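Long-range contacts in pectate lyase (Pectobacterium carotovorum, PDB 4U49), which cleaves the polygalacturonate backbone of pectate by calcium-dependent elimination and probably also attacks highly methylated pectins: residues A[23-28]-A[164-169]; A[88-93]-A[100-105]; A[314-319]-A[326-331]. All coordinates share one frame; numbering follows the deposited sequence.

Overall arrangement
Contact 1 joins two domains, whereas contacts 2 and 3 are hairpin pairings, each inside a single domain. In contact 1 an edge strand of the N-terminal beta-sandwich meets a corner of the parallel beta-helix. It is buried and rests on side chains and one backbone carbonyl, with no backbone ladder. Contact 2, about 12 Å away between centres, pairs two strands in the other sheet of the sandwich and is partly buried; Leu26 of contact 1 meets Asn103 of contact 2 through a probable hydrogen bond, tying the two sheets. Contact 3 lies on the opposite side of the chain's centre, about 37 Å from contact 1 between centres. It is a surface pairing in which charged residues flank aromatic rings and water bridges polar groups.

Contact 1 (A[23-28]-A[164-169]); sequences DTMLML and IKNLRI
Met25, Met27 and Leu28 meet Asn166, Leu167 and Arg168 in a buried domain interface: the first strand of a fibronectin type III-like beta-sandwich lies against a corner of the parallel beta-helix. The two strands 24-28 and 167-169 run 9.2 Å apart at their closest and share no backbone-to-backbone bonds, so that side chains of each reach across to the other. Asn166 is the corner residue, its backbone in the left-handed region (phi 58°). Met25 CG comes to 3.3 Å from the amide carbon CG of Asn166, the two side chains crossing obliquely. That amide is held from both domains: OD1 is hydrogen-bonded to Ser40 of the sandwich and to Asn189 of the beta-helix, and ND2 to Asp136, much as in the asparagine ladders of beta-helices. Met27 extends to SD and then bends, laying SD 3.9 Å from Asn166 C. Met27 CE lies 3.8 Å from Leu167 O. Arg168 reaches the other way, across to the sandwich. Its NH1 also forms a salt bridge with Glu193, next to Asp194, a calcium ligand of this protein though no calcium is bound to this chain; the side chains of Arg168 and Asp194 are about 10 Å apart. A bend at chi3 (-55°) turns the guanidinium end-on to Leu28, where NH2 at 2.9 Å and NH1 at 3.2 Å both donate to Leu28 O, nearly in the guanidinium plane.

Contact 2 (A[88-93]-A[100-105]); sequences YWVDTV and LKSNAA
With chi1 at 71°, Ser102 OG sits between its own backbone N and carbonyl carbon, where it faces Val90 across the strands, while chi1 of -62° in Trp89 swings the indole over Ala104. The two segments form the beta hairpin of strands 87-94 and 99-106, at one edge of the four-stranded sheet of a fibronectin type III-like sandwich. Paired backbone bonds join Tyr88 to Ala105 and Thr92 to Leu100, but between them the register slips by one residue. Ser102 OG bridges the slip: it accepts an almost straight bond from Val90 N (2.9 Å) and donates to Asn103 O (2.8 Å), while Ser102 N returns a bond to Val90 O. Water 1 donates to both Val90 O and Leu100 O. Asn103, turned out of the ladder, accepts a hydrogen bond from Leu26 N in the facing sheet through its OD1. Thr92 and Leu100 lie alongside each other on the face toward that sheet, OG1 of Thr92 3.5 Å from CB of Leu100. Asp91 and Lys101 run side by side on the other face, OD1 of Asp91 touching CG of Lys101. Ala104 CA lies 3.9 Å from the centroid of the five-membered ring of Trp89, as a CH-pi contact over its face.

Contact 3 (A[314-319]-A[326-331]); sequences EFNGVE and DKYGEF
Glu314 pairs with both Tyr328 and Gly329 in a classic beta bulge, the antiparallel ladder gaining one residue on the 326-331 side: Glu314 N donates to Gly329 O at 2.9 Å, Tyr328 N donates to Glu314 O at 2.8 Å, and Asn316 N donates to Asp326 O beyond. Gly329 takes up a phi of 123°, at which a side chain would press on the preceding carbonyl. The Glu314 side chain runs out extended and stacks its carboxylate on the Phe331 ring, the two planes only 17° apart. OE2 of Glu314 lies 3.6 Å above the Phe331 ring plane, displaced toward the rim, and CD of Glu314 is 3.5 Å from CD2 of Phe331. This buried carboxylate is held in place by two further partners: OE1 bonds Thr334 OG1, and OE2 forms a salt bridge with Arg288. The hairpin belongs to the C-terminal part of the parallel beta-helix: strand 312-315 continues the parallel stack of 252-255 and 282-287, and strand 327-330 closes that sheet with an antiparallel edge strand. On the face opposite Glu314, Phe315 and Lys327 lie side by side, CE1 of Phe315 3.5 Å from CB of Lys327, so that the aliphatic part of the lysine follows the ring; Arg255 adds a cation-pi contact to Phe315. Tyr328 leans back over the partner strand, its CE1 3.5 Å from the carbonyl carbon C of Phe315, while Arg288 makes a cation-pi contact with its ring. The Tyr328 hydroxyl reaches CB of Asn316. Water 2 lies in the plane of the Tyr328 ring at its edge and links OH of Tyr328 to ND2 of Asn316, 2.7 Å from each.

Contact 1 (A[23-28]-A[164-169])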
loop_
_atom_site.group_PDB
_atom_site.type_symbol
_atom_site.label_atom_id
_atom_site.label_comp_id
_atom_site.label_asym_id
_atom_site.label_seq_id
_atom_site.Cartn_x
_atom_site.Cartn_y
_atom_site.Cartn_z
ATOM N N ASP A 23 16.769 -13.278 -5.734
ATOM C CA ASP A 23 17.158 -11.879 -5.618
ATOM C C ASP A 23 16.166 -11.111 -4.755
ATOM O O ASP A 23 14.974 -11.414 -4.730
ATOM C CB ASP A 23 17.260 -11.220 -6.998
ATOM C CG ASP A 23 18.420 -11.754 -7.821
ATOM O OD1 ASP A 23 19.584 -11.434 -7.495
ATOM O OD2 ASP A 23 18.167 -12.482 -8.806
ATOM N N THR A 24 16.675 -10.117 -4.041
ATOM C CA THR A 24 15.827 -9.174 -3.335
ATOM C C THR A 24 16.063 -7.796 -3.930
ATOM O O THR A 24 17.201 -7.331 -3.995
ATOM C CB THR A 24 16.116 -9.150 -1.828
ATOM O OG1 THR A 24 15.856 -10.446 -1.271
ATOM C CG2 THR A 24 15.237 -8.119 -1.135
ATOM N N MET A 25 14.990 -7.160 -4.390
ATOM C CA MET A 25 15.078 -5.820 -4.952
ATOM C C MET A 25 14.684 -4.784 -3.917
ATOM O O MET A 25 13.533 -4.733 -3.488
ATOM C CB MET A 25 14.188 -5.684 -6.186
ATOM C CG MET A 25 14.069 -4.254 -6.695
ATOM S SD MET A 25 15.530 -3.695 -7.590
ATOM C CE MET A 25 15.154 -1.957 -7.799
ATOM N N LEU A 26 15.649 -3.960 -3.522
ATOM C CA LEU A 26 15.421 -2.908 -2.540
ATOM C C LEU A 26 15.323 -1.539 -3.205
ATOM O O LEU A 26 16.166 -1.176 -4.026
ATOM C CB LEU A 26 16.545 -2.906 -1.496
ATOM C CG LEU A 26 16.541 -1.799 -0.441
ATOM C CD1 LEU A 26 15.309 -1.902 0.444
ATOM C CD2 LEU A 26 17.814 -1.859 0.394
ATOM N N MET A 27 14.284 -0.792 -2.844
ATOM C CA MET A 27 14.102 0.585 -3.291
ATOM C C MET A 27 13.909 1.483 -2.076
ATOM O O MET A 27 13.561 1.000 -1.000
ATOM C CB MET A 27 12.893 0.708 -4.221
ATOM C CG MET A 27 12.876 -0.272 -5.370
ATOM S SD MET A 27 11.537 0.088 -6.521
ATOM C CE MET A 27 10.148 0.239 -5.402
ATOM N N LEU A 28 14.111 2.786 -2.237
ATOM C CA LEU A 28 13.881 3.686 -1.115
ATOM C C LEU A 28 13.198 4.988 -1.509
ATOM O O LEU A 28 13.189 5.385 -2.675
ATOM C CB LEU A 28 15.198 3.991 -0.390
ATOM C CG LEU A 28 16.421 4.502 -1.150
ATOM C CD1 LEU A 28 16.323 5.999 -1.435
ATOM C CD2 LEU A 28 17.688 4.193 -0.360
ATOM N N ILE A 164 2.702 -7.159 -10.683
ATOM C CA ILE A 164 3.746 -6.204 -11.015
ATOM C C ILE A 164 4.595 -5.948 -9.774
ATOM O O ILE A 164 4.079 -5.900 -8.656
ATOM C CB ILE A 164 3.156 -4.883 -11.569
ATOM C CG1 ILE A 164 4.260 -4.002 -12.157
ATOM C CG2 ILE A 164 2.358 -4.145 -10.503
ATOM C CD1 ILE A 164 3.743 -2.935 -13.092
ATOM N N LYS A 165 5.904 -5.825 -9.964
ATOM C CA LYS A 165 6.791 -5.600 -8.832
ATOM C C LYS A 165 7.916 -4.617 -9.138
ATOM O O LYS A 165 8.286 -4.421 -10.296
ATOM C CB LYS A 165 7.379 -6.928 -8.340
ATOM C CG LYS A 165 8.180 -7.691 -9.373
ATOM C CD LYS A 165 8.670 -9.019 -8.807
ATOM C CE LYS A 165 7.505 -9.869 -8.326
ATOM N NZ LYS A 165 7.954 -11.201 -7.829
ATOM N N ASN A 166 8.428 -3.992 -8.080
ATOM C CA ASN A 166 9.585 -3.105 -8.156
ATOM C C ASN A 166 9.373 -1.934 -9.113
ATOM O O ASN A 166 10.064 -1.808 -10.123
ATOM C CB ASN A 166 10.819 -3.912 -8.560
ATOM C CG ASN A 166 11.016 -5.135 -7.687
ATOM O OD1 ASN A 166 10.760 -5.097 -6.484
ATOM N ND2 ASN A 166 11.470 -6.230 -8.287
ATOM N N LEU A 167 8.416 -1.076 -8.780
ATOM C CA LEU A 167 8.044 0.033 -9.648
ATOM C C LEU A 167 7.884 1.328 -8.870
ATOM O O LEU A 167 7.365 1.337 -7.752
ATOM C CB LEU A 167 6.742 -0.288 -10.390
ATOM C CG LEU A 167 6.129 0.828 -11.243
ATOM C CD1 LEU A 167 7.018 1.159 -12.434
ATOM C CD2 LEU A 167 4.724 0.454 -11.699
ATOM N N ARG A 168 8.334 2.423 -9.470
ATOM C CA ARG A 168 8.107 3.745 -8.917
ATOM C C ARG A 168 7.111 4.488 -9.798
ATOM O O ARG A 168 7.292 4.576 -11.012
ATOM C CB ARG A 168 9.423 4.517 -8.811
ATOM C CG ARG A 168 9.331 5.832 -8.059
ATOM C CD ARG A 168 10.716 6.446 -7.871
ATOM N NE ARG A 168 11.633 5.525 -7.209
ATOM C CZ ARG A 168 11.916 5.550 -5.909
ATOM N NH1 ARG A 168 11.361 6.458 -5.120
ATOM N NH2 ARG A 168 12.759 4.665 -5.401
ATOM N N ILE A 169 6.040 4.987 -9.195
ATOM C CA ILE A 169 5.085 5.810 -9.925
ATOM C C ILE A 169 5.428 7.263 -9.649
ATOM O O ILE A 169 5.528 7.677 -8.495
ATOM C CB ILE A 169 3.638 5.495 -9.530
ATOM C CG1 ILE A 169 3.310 4.046 -9.901
ATOM C CG2 ILE A 169 2.669 6.439 -10.236
ATOM C CD1 ILE A 169 1.909 3.621 -9.541
#

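Contact 2 (A[88-93]-A[100-105])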
loop_
_atom_site.group_PDB
_atom_site.type_symbol
_atom_site.label_atom_id
_atom_site.label_comp_id
_atom_site.label_asym_id
_atom_site.label_seq_id
_atom_site.Cartn_x
_atom_site.Cartn_y
_atom_site.Cartn_z
ATOM N N TYR A 88 21.792 1.512 1.574
ATOM C CA TYR A 88 21.068 0.550 2.398
ATOM C C TYR A 88 21.108 -0.844 1.782
ATOM O O TYR A 88 21.219 -0.990 0.565
ATOM C CB TYR A 88 19.609 0.975 2.584
ATOM C CG TYR A 88 19.389 2.189 3.457
ATOM C CD1 TYR A 88 19.148 2.057 4.817
ATOM C CD2 TYR A 88 19.399 3.471 2.914
ATOM C CE1 TYR A 88 18.933 3.163 5.617
ATOM C CE2 TYR A 88 19.186 4.583 3.706
ATOM C CZ TYR A 88 18.951 4.423 5.056
ATOM O OH TYR A 88 18.737 5.522 5.852
ATOM N N TRP A 89 21.016 -1.857 2.640
ATOM C CA TRP A 89 20.853 -3.249 2.226
ATOM C C TRP A 89 19.831 -3.936 3.119
ATOM O O TRP A 89 19.718 -3.601 4.297
ATOM C CB TRP A 89 22.171 -4.027 2.313
ATOM C CG TRP A 89 23.273 -3.542 1.442
ATOM C CD1 TRP A 89 23.655 -4.062 0.239
ATOM C CD2 TRP A 89 24.167 -2.458 1.714
ATOM N NE1 TRP A 89 24.726 -3.365 -0.258
ATOM C CE2 TRP A 89 25.057 -2.371 0.626
ATOM C CE3 TRP A 89 24.294 -1.547 2.766
ATOM C CZ2 TRP A 89 26.063 -1.408 0.559
ATOM C CZ3 TRP A 89 25.293 -0.591 2.699
ATOM C CH2 TRP A 89 26.163 -0.528 1.602
ATOM N N VAL A 90 19.098 -4.903 2.574
ATOM C CA VAL A 90 18.349 -5.829 3.420
ATOM C C VAL A 90 18.836 -7.259 3.169
ATOM O O VAL A 90 19.063 -7.666 2.027
ATOM C CB VAL A 90 16.815 -5.740 3.199
ATOM C CG1 VAL A 90 16.300 -4.358 3.574
ATOM C CG2 VAL A 90 16.441 -6.074 1.765
ATOM N N ASP A 91 19.034 -8.001 4.252
ATOM C CA ASP A 91 19.419 -9.404 4.171
ATOM C C ASP A 91 18.239 -10.255 4.602
ATOM O O ASP A 91 17.615 -9.972 5.619
ATOM C CB ASP A 91 20.635 -9.704 5.058
ATOM C CG ASP A 91 21.942 -9.206 4.463
ATOM O OD1 ASP A 91 21.905 -8.430 3.484
ATOM O OD2 ASP A 91 23.012 -9.586 4.986
ATOM N N THR A 92 17.920 -11.288 3.831
ATOM C CA THR A 92 16.892 -12.227 4.258
ATOM C C THR A 92 17.536 -13.537 4.684
ATOM O O THR A 92 18.464 -14.025 4.039
ATOM C CB THR A 92 15.859 -12.504 3.156
ATOM O OG1 THR A 92 16.492 -13.181 2.064
ATOM C CG2 THR A 92 15.242 -11.205 2.665
ATOM N N VAL A 93 17.047 -14.094 5.784
ATOM C CA VAL A 93 17.543 -15.371 6.276
ATOM C C VAL A 93 16.457 -16.428 6.109
ATOM O O VAL A 93 15.332 -16.252 6.577
ATOM C CB VAL A 93 17.978 -15.278 7.748
ATOM C CG1 VAL A 93 18.589 -16.592 8.209
ATOM C CG2 VAL A 93 18.968 -14.138 7.933
ATOM N N LEU A 100 20.486 -14.100 1.954
ATOM C CA LEU A 100 20.438 -13.427 0.666
ATOM C C LEU A 100 20.498 -11.917 0.850
ATOM O O LEU A 100 19.659 -11.337 1.538
ATOM C CB LEU A 100 19.169 -13.821 -0.093
ATOM C CG LEU A 100 18.833 -13.046 -1.369
ATOM C CD1 LEU A 100 19.862 -13.314 -2.457
ATOM C CD2 LEU A 100 17.429 -13.393 -1.848
ATOM N N LYS A 101 21.497 -11.290 0.240
ATOM C CA LYS A 101 21.652 -9.843 0.317
ATOM C C LYS A 101 20.970 -9.155 -0.857
ATOM O O LYS A 101 21.072 -9.603 -2.001
ATOM C CB LYS A 101 23.133 -9.464 0.357
ATOM C CG LYS A 101 23.912 -10.125 1.487
ATOM C CD LYS A 101 25.377 -9.715 1.470
ATOM C CE LYS A 101 26.062 -10.167 0.190
ATOM N NZ LYS A 101 27.492 -9.762 0.156
ATOM N N SER A 102 20.272 -8.062 -0.573
ATOM C CA SER A 102 19.648 -7.271 -1.624
ATOM C C SER A 102 20.694 -6.474 -2.392
ATOM O O SER A 102 21.870 -6.466 -2.034
ATOM C CB SER A 102 18.622 -6.307 -1.036
ATOM O OG SER A 102 19.282 -5.273 -0.323
ATOM N N ASN A 103 20.251 -5.795 -3.444
ATOM C CA ASN A 103 21.058 -4.755 -4.059
ATOM C C ASN A 103 21.302 -3.646 -3.049
ATOM O O ASN A 103 20.521 -3.470 -2.111
ATOM C CB ASN A 103 20.362 -4.190 -5.295
ATOM C CG ASN A 103 18.991 -3.620 -4.975
ATOM O OD1 ASN A 103 18.071 -4.360 -4.639
ATOM N ND2 ASN A 103 18.849 -2.300 -5.082
ATOM N N ALA A 104 22.384 -2.902 -3.235
ATOM C CA ALA A 104 22.585 -1.678 -2.476
ATOM C C ALA A 104 21.641 -0.614 -3.020
ATOM O O ALA A 104 21.520 -0.445 -4.232
ATOM C CB ALA A 104 24.032 -1.215 -2.562
ATOM N N ALA A 105 20.954 0.084 -2.124
ATOM C CA ALA A 105 20.067 1.170 -2.518
ATOM C C ALA A 105 20.599 2.480 -1.960
ATOM O O ALA A 105 20.920 2.568 -0.777
ATOM C CB ALA A 105 18.649 0.914 -2.030
HETATM O O HOH W 1 17.556 -9.911 0.961
#

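Contact 3 (A[314-319]-A[326-331])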
loop_
_atom_site.group_PDB
_atom_site.type_symbol
_atom_site.label_atom_id
_atom_site.label_comp_id
_atom_site.label_asym_id
_atom_site.label_seq_id
_atom_site.Cartn_x
_atom_site.Cartn_y
_atom_site.Cartn_z
ATOM N N GLU A 314 -18.549 1.755 10.560
ATOM C CA GLU A 314 -19.674 1.095 9.918
ATOM C C GLU A 314 -20.663 2.126 9.395
ATOM O O GLU A 314 -20.938 3.123 10.058
ATOM C CB GLU A 314 -20.357 0.132 10.889
ATOM C CG GLU A 314 -19.473 -1.044 11.290
ATOM C CD GLU A 314 -20.153 -2.014 12.237
ATOM O OE1 GLU A 314 -19.511 -3.025 12.589
ATOM O OE2 GLU A 314 -21.318 -1.777 12.621
ATOM N N PHE A 315 -21.180 1.873 8.199
ATOM C CA PHE A 315 -22.132 2.764 7.540
ATOM C C PHE A 315 -23.366 1.990 7.094
ATOM O O PHE A 315 -23.347 0.761 7.023
ATOM C CB PHE A 315 -21.500 3.441 6.318
ATOM C CG PHE A 315 -20.348 4.351 6.641
ATOM C CD1 PHE A 315 -20.525 5.724 6.687
ATOM C CD2 PHE A 315 -19.084 3.834 6.879
ATOM C CE1 PHE A 315 -19.467 6.564 6.972
ATOM C CE2 PHE A 315 -18.023 4.667 7.167
ATOM C CZ PHE A 315 -18.214 6.035 7.217
ATOM N N ASN A 316 -24.435 2.714 6.784
ATOM C CA ASN A 316 -25.567 2.126 6.082
ATOM C C ASN A 316 -25.439 2.432 4.596
ATOM O O ASN A 316 -25.474 3.593 4.187
ATOM C CB ASN A 316 -26.893 2.658 6.630
ATOM C CG ASN A 316 -28.096 2.009 5.971
ATOM O OD1 ASN A 316 -28.930 2.685 5.360
ATOM N ND2 ASN A 316 -28.188 0.690 6.084
ATOM N N GLY A 317 -25.266 1.391 3.790
ATOM C CA GLY A 317 -25.095 1.565 2.359
ATOM C C GLY A 317 -26.430 1.719 1.659
ATOM O O GLY A 317 -27.376 0.992 1.952
ATOM N N VAL A 318 -26.510 2.670 0.735
ATOM C CA VAL A 318 -27.751 2.911 0.007
ATOM C C VAL A 318 -27.525 2.963 -1.498
ATOM O O VAL A 318 -26.396 3.113 -1.967
ATOM C CB VAL A 318 -28.428 4.228 0.450
ATOM C CG1 VAL A 318 -28.761 4.190 1.932
ATOM C CG2 VAL A 318 -27.545 5.426 0.122
ATOM N N GLU A 319 -28.613 2.824 -2.247
ATOM C CA GLU A 319 -28.589 3.023 -3.688
ATOM C C GLU A 319 -28.572 4.515 -3.988
ATOM O O GLU A 319 -29.227 5.294 -3.294
ATOM C CB GLU A 319 -29.801 2.355 -4.346
ATOM C CG GLU A 319 -29.899 2.573 -5.846
ATOM C CD GLU A 319 -28.813 1.843 -6.612
ATOM O OE1 GLU A 319 -28.255 0.868 -6.064
ATOM O OE2 GLU A 319 -28.513 2.243 -7.756
ATOM N N ASP A 326 -25.697 6.931 6.053
ATOM C CA ASP A 326 -25.456 7.364 7.422
ATOM C C ASP A 326 -24.260 6.635 8.024
ATOM O O ASP A 326 -24.016 5.468 7.724
ATOM C CB ASP A 326 -26.695 7.132 8.285
ATOM C CG ASP A 326 -27.908 7.862 7.762
ATOM O OD1 ASP A 326 -27.797 9.073 7.476
ATOM O OD2 ASP A 326 -28.969 7.221 7.628
ATOM N N LYS A 327 -23.518 7.336 8.873
ATOM C CA LYS A 327 -22.406 6.729 9.599
ATOM C C LYS A 327 -22.862 6.251 10.974
ATOM O O LYS A 327 -23.447 7.020 11.733
ATOM C CB LYS A 327 -21.249 7.718 9.752
ATOM C CG LYS A 327 -20.104 7.177 10.599
ATOM C CD LYS A 327 -19.147 8.277 11.033
ATOM C CE LYS A 327 -18.317 8.789 9.872
ATOM N NZ LYS A 327 -17.315 9.793 10.335
ATOM N N TYR A 328 -22.602 4.985 11.291
ATOM C CA TYR A 328 -22.939 4.455 12.610
ATOM C C TYR A 328 -21.847 4.761 13.626
ATOM O O TYR A 328 -22.116 4.864 14.821
ATOM C CB TYR A 328 -23.170 2.942 12.563
ATOM C CG TYR A 328 -24.384 2.493 11.781
ATOM C CD1 TYR A 328 -24.246 1.684 10.662
ATOM C CD2 TYR A 328 -25.670 2.867 12.167
ATOM C CE1 TYR A 328 -25.345 1.260 9.945
ATOM C CE2 TYR A 328 -26.781 2.443 11.451
ATOM C CZ TYR A 328 -26.609 1.638 10.343
ATOM O OH TYR A 328 -27.693 1.208 9.615
ATOM N N GLY A 329 -20.612 4.888 13.148
ATOM C CA GLY A 329 -19.488 5.192 14.014
ATOM C C GLY A 329 -18.386 4.152 13.938
ATOM O O GLY A 329 -18.371 3.318 13.035
ATOM N N GLU A 330 -17.459 4.210 14.888
ATOM C CA GLU A 330 -16.338 3.277 14.927
ATOM C C GLU A 330 -16.693 2.034 15.733
ATOM O O GLU A 330 -17.305 2.129 16.798
ATOM C CB GLU A 330 -15.100 3.949 15.520
ATOM C CG GLU A 330 -13.862 3.071 15.522
ATOM C CD GLU A 330 -12.645 3.785 16.072
ATOM O OE1 GLU A 330 -12.818 4.700 16.906
ATOM O OE2 GLU A 330 -11.517 3.438 15.666
ATOM N N PHE A 331 -16.303 0.868 15.227
ATOM C CA PHE A 331 -16.636 -0.390 15.883
ATOM C C PHE A 331 -15.463 -1.357 15.933
ATOM O O PHE A 331 -14.570 -1.318 15.082
ATOM C CB PHE A 331 -17.819 -1.056 15.183
ATOM C CG PHE A 331 -19.107 -0.307 15.340
ATOM C CD1 PHE A 331 -19.960 -0.587 16.393
ATOM C CD2 PHE A 331 -19.458 0.682 14.438
ATOM C CE1 PHE A 331 -21.144 0.104 16.539
ATOM C CE2 PHE A 331 -20.637 1.379 14.584
ATOM C CZ PHE A 331 -21.483 1.087 15.635
HETATM O O HOH W 2 -26.874 -0.737 7.906
HETATM O O HOH W 3 -28.500 5.494 5.532
#